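Local coordinates for protein beta-N-acetylhexosaminidase (Streptomyces plicatus, PDB 1HP5) that hydrolyses terminal non-reducing N-acetyl-D-hexosamine residues in N-acetyl-beta-D-hexosaminides, with a TIM-barrel catalytic domain of glycoside hydrolase family 20, at residues D165-F170 with H192-D197; L410-A415 with W448-S453. All blocks are in the same frame, centred on the assembly; numbering follows the deposited sequence.

Contact 1 and contact 2 follow one another along the chain, the first closing before the second opens, yet their centres lie only about 13 Å apart, on the same side of the centre of the chain. They meet directly through the loop after strand 440-447: Asp165 O lies 2.8 Å from Thr449 OG1, and His169 ND1 is 2.7 Å from Thr449 O, both probable hydrogen bonds. The bound thiazoline NGT is shared. Its O4 takes a hydrogen bond from Arg168 of contact 1 and gives one to Glu450 of contact 2, while Asp401 also bonds to the ligand. Contact 1 supplies a charged grip on the sugar hydroxyls; contact 2 adds two tryptophans and an acceptor carboxylate.

Contact 1. Residues D165-F170 with H192-D197; sequences DVSRHF and HLHLSD. With NGT (3ar,5R,6S,7R,7ar-5-hydroxymethyl-2-methyl-5,6,7,7a-tetrahydro-3ah-pyrano[3,2-D]thiazole-6,7-diol), chain F.
With OG beside its backbone N (chi1 -62°), Ser167 reaches across to His194 O and donates a 2.9 Å hydrogen bond, approaching from above the carbonyl plane. Val166 N adds a weak bond to the same oxygen. Arg168 folds at its second torsion (chi2 37°), which lays the guanidinium against Asp197: the carboxylate carbon sits over one face toward the rim, the planes 39° apart, and NH2 forms a salt bridge to Asp197 OD1 at 3.1 Å. Arg168 NH1 also pairs with Asp165 OD2 at 3.0 Å; OD2 lies in the guanidinium plane, but NH1 comes from above the plane of the Asp165 carboxylate. Asp165 OD1 meanwhile accepts from Ser167 N, an Asx turn, and from Arg168 N, which makes it an Asx motif and fixes the loop carrying the arginine. Asp197 OD2 uses its anti lone pair for His194 NE2, 2.6 Å away and close to the imidazole plane, so the aspartate is held by both partners. Thus restrained, the guanidinium donates NH1 to NGT O4 and NH2 to NGT O3, each at 2.8 Å. Asp165 and His194 form a parallel bridge at the C-terminal ends of neighbouring strands 159-165 and 190-194, and the salt-bridge network lies just beyond, in the sugar pocket at that end of the TIM barrel.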
loop_
_atom_site.group_PDB
_atom_site.type_symbol
_atom_site.label_atom_id
_atom_site.label_comp_id
_atom_site.label_asym_id
_atom_site.label_seq_id
_atom_site.Cartn_x
_atom_site.Cartn_y
_atom_site.Cartn_z
ATOM N N ASP A 165 2.381 9.451 -1.331
ATOM C CA ASP A 165 2.082 10.819 -1.718
ATOM C C ASP A 165 3.160 11.248 -2.717
ATOM O O ASP A 165 4.332 11.372 -2.356
ATOM C CB ASP A 165 2.110 11.709 -0.464
ATOM C CG ASP A 165 2.087 13.196 -0.780
ATOM O OD1 ASP A 165 1.933 13.580 -1.960
ATOM O OD2 ASP A 165 2.223 13.991 0.176
ATOM N N VAL A 166 2.778 11.448 -3.974
ATOM C CA VAL A 166 3.744 11.887 -4.975
ATOM C C VAL A 166 3.465 13.332 -5.365
ATOM O O VAL A 166 4.030 13.852 -6.333
ATOM C CB VAL A 166 3.731 10.983 -6.237
ATOM C CG1 VAL A 166 4.071 9.534 -5.841
ATOM C CG2 VAL A 166 2.379 11.053 -6.932
ATOM N N SER A 167 2.597 13.980 -4.590
ATOM C CA SER A 167 2.231 15.369 -4.834
ATOM C C SER A 167 3.143 16.351 -4.098
ATOM O O SER A 167 3.568 17.351 -4.676
ATOM C CB SER A 167 0.779 15.615 -4.421
ATOM O OG SER A 167 -0.108 14.822 -5.196
ATOM N N ARG A 168 3.435 16.079 -2.829
ATOM C CA ARG A 168 4.300 16.961 -2.039
ATOM C C ARG A 168 5.704 16.925 -2.627
ATOM O O ARG A 168 6.312 17.965 -2.874
ATOM C CB ARG A 168 4.283 16.530 -0.573
ATOM C CG ARG A 168 3.073 17.081 0.189
ATOM C CD ARG A 168 1.795 17.130 -0.667
ATOM N NE ARG A 168 0.713 17.773 0.075
ATOM C CZ ARG A 168 0.024 17.186 1.048
ATOM N NH1 ARG A 168 0.288 15.932 1.390
ATOM N NH2 ARG A 168 -0.901 17.865 1.710
ATOM N N HIS A 169 6.217 15.718 -2.837
ATOM C CA HIS A 169 7.505 15.526 -3.497
ATOM C C HIS A 169 7.228 14.454 -4.534
ATOM O O HIS A 169 6.673 13.398 -4.215
ATOM C CB HIS A 169 8.599 15.058 -2.536
ATOM C CG HIS A 169 9.261 16.175 -1.790
ATOM N ND1 HIS A 169 8.931 16.501 -0.491
ATOM C CD2 HIS A 169 10.217 17.056 -2.168
ATOM C CE1 HIS A 169 9.658 17.534 -0.101
ATOM N NE2 HIS A 169 10.446 17.890 -1.100
ATOM N N PHE A 170 7.595 14.737 -5.778
ATOM C CA PHE A 170 7.368 13.801 -6.864
ATOM C C PHE A 170 8.384 12.671 -6.875
ATOM O O PHE A 170 9.561 12.866 -6.566
ATOM C CB PHE A 170 7.413 14.530 -8.207
ATOM C CG PHE A 170 7.169 13.638 -9.393
ATOM C CD1 PHE A 170 5.915 13.071 -9.609
ATOM C CD2 PHE A 170 8.193 13.361 -10.293
ATOM C CE1 PHE A 170 5.682 12.240 -10.708
ATOM C CE2 PHE A 170 7.971 12.528 -11.398
ATOM C CZ PHE A 170 6.716 11.969 -11.604
ATOM N N HIS A 192 -2.473 2.952 -3.076
ATOM C CA HIS A 192 -3.184 4.218 -3.155
ATOM C C HIS A 192 -2.160 5.285 -3.530
ATOM O O HIS A 192 -1.162 5.453 -2.837
ATOM C CB HIS A 192 -3.815 4.503 -1.783
ATOM C CG HIS A 192 -4.409 5.870 -1.640
ATOM N ND1 HIS A 192 -4.826 6.365 -0.422
ATOM C CD2 HIS A 192 -4.665 6.841 -2.547
ATOM C CE1 HIS A 192 -5.313 7.583 -0.586
ATOM N NE2 HIS A 192 -5.227 7.896 -1.866
ATOM N N LEU A 193 -2.393 5.980 -4.641
ATOM C CA LEU A 193 -1.478 7.029 -5.079
ATOM C C LEU A 193 -2.156 8.393 -4.983
ATOM O O LEU A 193 -3.185 8.640 -5.622
ATOM C CB LEU A 193 -1.019 6.785 -6.522
ATOM C CG LEU A 193 -0.135 5.558 -6.789
ATOM C CD1 LEU A 193 0.109 5.420 -8.284
ATOM C CD2 LEU A 193 1.185 5.707 -6.049
ATOM N N HIS A 194 -1.575 9.262 -4.165
ATOM C CA HIS A 194 -2.087 10.615 -3.962
ATOM C C HIS A 194 -1.474 11.408 -5.112
ATOM O O HIS A 194 -0.378 11.973 -4.987
ATOM C CB HIS A 194 -1.598 11.145 -2.613
ATOM C CG HIS A 194 -2.333 12.356 -2.129
ATOM N ND1 HIS A 194 -3.594 12.289 -1.577
ATOM C CD2 HIS A 194 -1.979 13.663 -2.103
ATOM C CE1 HIS A 194 -3.984 13.503 -1.229
ATOM N NE2 HIS A 194 -3.023 14.354 -1.538
ATOM N N LEU A 195 -2.193 11.433 -6.230
ATOM C CA LEU A 195 -1.737 12.075 -7.452
ATOM C C LEU A 195 -1.845 13.580 -7.557
ATOM O O LEU A 195 -1.300 14.164 -8.491
ATOM C CB LEU A 195 -2.456 11.450 -8.646
ATOM C CG LEU A 195 -2.177 9.961 -8.848
ATOM C CD1 LEU A 195 -3.108 9.416 -9.924
ATOM C CD2 LEU A 195 -0.714 9.765 -9.238
ATOM N N SER A 196 -2.549 14.215 -6.629
ATOM C CA SER A 196 -2.673 15.663 -6.695
ATOM C C SER A 196 -2.893 16.282 -5.334
ATOM O O SER A 196 -3.486 15.674 -4.445
ATOM C CB SER A 196 -3.827 16.067 -7.616
ATOM O OG SER A 196 -5.081 15.696 -7.064
ATOM N N ASP A 197 -2.404 17.504 -5.181
ATOM C CA ASP A 197 -2.568 18.229 -3.942
ATOM C C ASP A 197 -2.264 19.695 -4.212
ATOM O O ASP A 197 -2.322 20.140 -5.358
ATOM C CB ASP A 197 -1.647 17.652 -2.863
ATOM C CG ASP A 197 -2.215 17.831 -1.468
ATOM O OD1 ASP A 197 -2.129 18.957 -0.936
ATOM O OD2 ASP A 197 -2.768 16.855 -0.916
HETATM C C1 NGT F . -3.330 14.902 6.751
HETATM C C2 NGT F . -3.647 15.653 5.424
HETATM C C3 NGT F . -2.471 15.530 4.396
HETATM C C4 NGT F . -1.087 15.681 5.051
HETATM C C5 NGT F . -0.946 14.695 6.230
HETATM C C6 NGT F . 0.391 14.793 6.961
HETATM C C7 NGT F . -5.052 13.863 5.212
HETATM C C8 NGT F . -6.186 12.978 4.753
HETATM N N2 NGT F . -4.849 15.057 4.854
HETATM S S1 NGT F . -3.914 13.177 6.374
HETATM O O3 NGT F . -2.637 16.488 3.362
HETATM O O4 NGT F . -0.086 15.430 4.081
HETATM O O5 NGT F . -2.016 14.934 7.223
HETATM O O6 NGT F . 0.522 13.745 7.923
#

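Contact 2. Residues L410-A415 with W448-S453; sequences LGLSWA and WTETLS. With NGT (3ar,5R,6S,7R,7ar-5-hydroxymethyl-2-methyl-5,6,7,7a-tetrahydro-3ah-pyrano[3,2-D]thiazole-6,7-diol), chain F.
Leu410 and Leu452 cross at an oblique angle, CD1 of the former meeting CD2 of the latter at 3.6 Å, and this apolar pair marks one end of the interface. Beside it, Gly411 N donates to Thr451 OG1 at 2.9 Å, with an N-H...O angle of 145°. The positive phi of Gly411 (81°) would jam a side chain against the preceding carbonyl oxygen, which accounts for glycine here. Leu412 then splits its branches: CD2 packs on Thr451 CG2, while CD1 turns to NGT C6 at 3.5 Å. Further along, the indole of Trp414 presents its edge to the ligand, and NE1 donates to NGT O6 at 2.9 Å in a nearly straight bond (170°). Trp448 instead offers a face: NGT C5 lies over it, and CZ2 is 3.6 Å from NGT S1, so the indole runs beneath both pyranose and thiazoline. A serine in place of Trp448 would probably leave one side of both rings without aromatic support and the ligand freer to shift. Glu450, bent at chi2, brings OE2 to accept from NGT O4 at 2.6 Å. An aromatic face combined with polar grips on the hydroxyls is characteristic of a carbohydrate-binding pocket, here the ligand site of the family 20 barrel.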
loop_
_atom_site.group_PDB
_atom_site.type_symbol
_atom_site.label_atom_id
_atom_site.label_comp_id
_atom_site.label_asym_id
_atom_site.label_seq_id
_atom_site.Cartn_x
_atom_site.Cartn_y
_atom_site.Cartn_z
ATOM N N LEU A 410 13.182 13.220 10.221
ATOM C CA LEU A 410 12.215 13.502 9.164
ATOM C C LEU A 410 10.800 13.315 9.721
ATOM O O LEU A 410 10.632 13.021 10.900
ATOM C CB LEU A 410 12.439 12.549 7.985
ATOM C CG LEU A 410 13.825 12.565 7.329
ATOM C CD1 LEU A 410 13.939 11.432 6.308
ATOM C CD2 LEU A 410 14.058 13.909 6.666
ATOM N N GLY A 411 9.790 13.492 8.874
ATOM C CA GLY A 411 8.421 13.292 9.313
ATOM C C GLY A 411 7.756 14.426 10.064
ATOM O O GLY A 411 8.367 15.461 10.337
ATOM N N LEU A 412 6.487 14.218 10.401
ATOM C CA LEU A 412 5.699 15.210 11.114
ATOM C C LEU A 412 5.375 14.707 12.508
ATOM O O LEU A 412 5.705 13.571 12.860
ATOM C CB LEU A 412 4.407 15.504 10.345
ATOM C CG LEU A 412 4.624 16.045 8.928
ATOM C CD1 LEU A 412 3.274 16.317 8.259
ATOM C CD2 LEU A 412 5.460 17.318 8.994
ATOM N N SER A 413 4.725 15.549 13.302
ATOM C CA SER A 413 4.388 15.167 14.666
ATOM C C SER A 413 3.057 15.739 15.121
ATOM O O SER A 413 2.762 15.752 16.313
ATOM C CB SER A 413 5.486 15.637 15.618
ATOM O OG SER A 413 5.612 17.051 15.581
ATOM N N TRP A 414 2.251 16.209 14.177
ATOM C CA TRP A 414 0.968 16.787 14.533
ATOM C C TRP A 414 0.073 15.759 15.210
ATOM O O TRP A 414 -0.773 16.114 16.025
ATOM C CB TRP A 414 0.265 17.367 13.300
ATOM C CG TRP A 414 -0.125 16.361 12.257
ATOM C CD1 TRP A 414 0.615 15.961 11.177
ATOM C CD2 TRP A 414 -1.362 15.643 12.183
ATOM N NE1 TRP A 414 -0.091 15.044 10.434
ATOM C CE2 TRP A 414 -1.307 14.830 11.028
ATOM C CE3 TRP A 414 -2.515 15.610 12.981
ATOM C CZ2 TRP A 414 -2.363 13.991 10.647
ATOM C CZ3 TRP A 414 -3.566 14.777 12.602
ATOM C CH2 TRP A 414 -3.481 13.979 11.445
ATOM N N ALA A 415 0.269 14.486 14.878
ATOM C CA ALA A 415 -0.527 13.416 15.468
ATOM C C ALA A 415 0.229 12.775 16.630
ATOM O O ALA A 415 -0.108 11.675 17.073
ATOM C CB ALA A 415 -0.847 12.362 14.413
ATOM N N TRP A 448 2.936 10.198 3.599
ATOM C CA TRP A 448 2.882 11.558 3.066
ATOM C C TRP A 448 4.310 12.051 2.894
ATOM O O TRP A 448 5.191 11.689 3.669
ATOM C CB TRP A 448 2.100 12.478 4.008
ATOM C CG TRP A 448 0.712 11.984 4.254
ATOM C CD1 TRP A 448 0.284 11.222 5.302
ATOM C CD2 TRP A 448 -0.417 12.161 3.396
ATOM N NE1 TRP A 448 -1.046 10.911 5.149
ATOM C CE2 TRP A 448 -1.502 11.476 3.987
ATOM C CE3 TRP A 448 -0.620 12.834 2.180
ATOM C CZ2 TRP A 448 -2.779 11.442 3.404
ATOM C CZ3 TRP A 448 -1.889 12.802 1.598
ATOM C CH2 TRP A 448 -2.952 12.109 2.216
ATOM N N THR A 449 4.541 12.899 1.899
ATOM C CA THR A 449 5.905 13.330 1.632
ATOM C C THR A 449 6.292 14.798 1.792
ATOM O O THR A 449 7.194 15.283 1.101
ATOM C CB THR A 449 6.316 12.846 0.231
ATOM O OG1 THR A 449 5.400 13.363 -0.741
ATOM C CG2 THR A 449 6.276 11.310 0.174
ATOM N N GLU A 450 5.637 15.513 2.703
ATOM C CA GLU A 450 6.002 16.911 2.923
ATOM C C GLU A 450 7.493 17.015 3.222
ATOM O O GLU A 450 8.154 17.947 2.772
ATOM C CB GLU A 450 5.244 17.520 4.118
ATOM C CG GLU A 450 3.850 18.029 3.798
ATOM C CD GLU A 450 2.770 16.998 4.054
ATOM O OE1 GLU A 450 3.075 15.784 4.006
ATOM O OE2 GLU A 450 1.615 17.408 4.292
ATOM N N THR A 451 8.014 16.040 3.967
ATOM C CA THR A 451 9.414 16.045 4.388
ATOM C C THR A 451 10.326 15.001 3.753
ATOM O O THR A 451 11.496 14.891 4.129
ATOM C CB THR A 451 9.514 15.843 5.915
ATOM O OG1 THR A 451 9.190 14.483 6.237
ATOM C CG2 THR A 451 8.550 16.760 6.637
ATOM N N LEU A 452 9.804 14.235 2.801
ATOM C CA LEU A 452 10.591 13.185 2.167
ATOM C C LEU A 452 10.772 13.445 0.673
ATOM O O LEU A 452 9.798 13.629 -0.062
ATOM C CB LEU A 452 9.897 11.843 2.399
ATOM C CG LEU A 452 9.453 11.641 3.855
ATOM C CD1 LEU A 452 8.576 10.401 3.963
ATOM C CD2 LEU A 452 10.678 11.525 4.758
ATOM N N SER A 453 12.019 13.455 0.221
ATOM C CA SER A 453 12.285 13.723 -1.183
ATOM C C SER A 453 13.061 12.646 -1.933
ATOM O O SER A 453 13.239 12.756 -3.144
ATOM C CB SER A 453 13.006 15.069 -1.326
ATOM O OG SER A 453 14.206 15.079 -0.575
HETATM C C1 NGT F . -3.330 14.902 6.751
HETATM C C2 NGT F . -3.647 15.653 5.424
HETATM C C3 NGT F . -2.471 15.530 4.396
HETATM C C4 NGT F . -1.087 15.681 5.051
HETATM C C5 NGT F . -0.946 14.695 6.230
HETATM C C6 NGT F . 0.391 14.793 6.961
HETATM C C7 NGT F . -5.052 13.863 5.212
HETATM C C8 NGT F . -6.186 12.978 4.753
HETATM N N2 NGT F . -4.849 15.057 4.854
HETATM S S1 NGT F . -3.914 13.177 6.374
HETATM O O3 NGT F . -2.637 16.488 3.362
HETATM O O4 NGT F . -0.086 15.430 4.081
HETATM O O5 NGT F . -2.016 14.934 7.223
HETATM O O6 NGT F . 0.522 13.745 7.923
#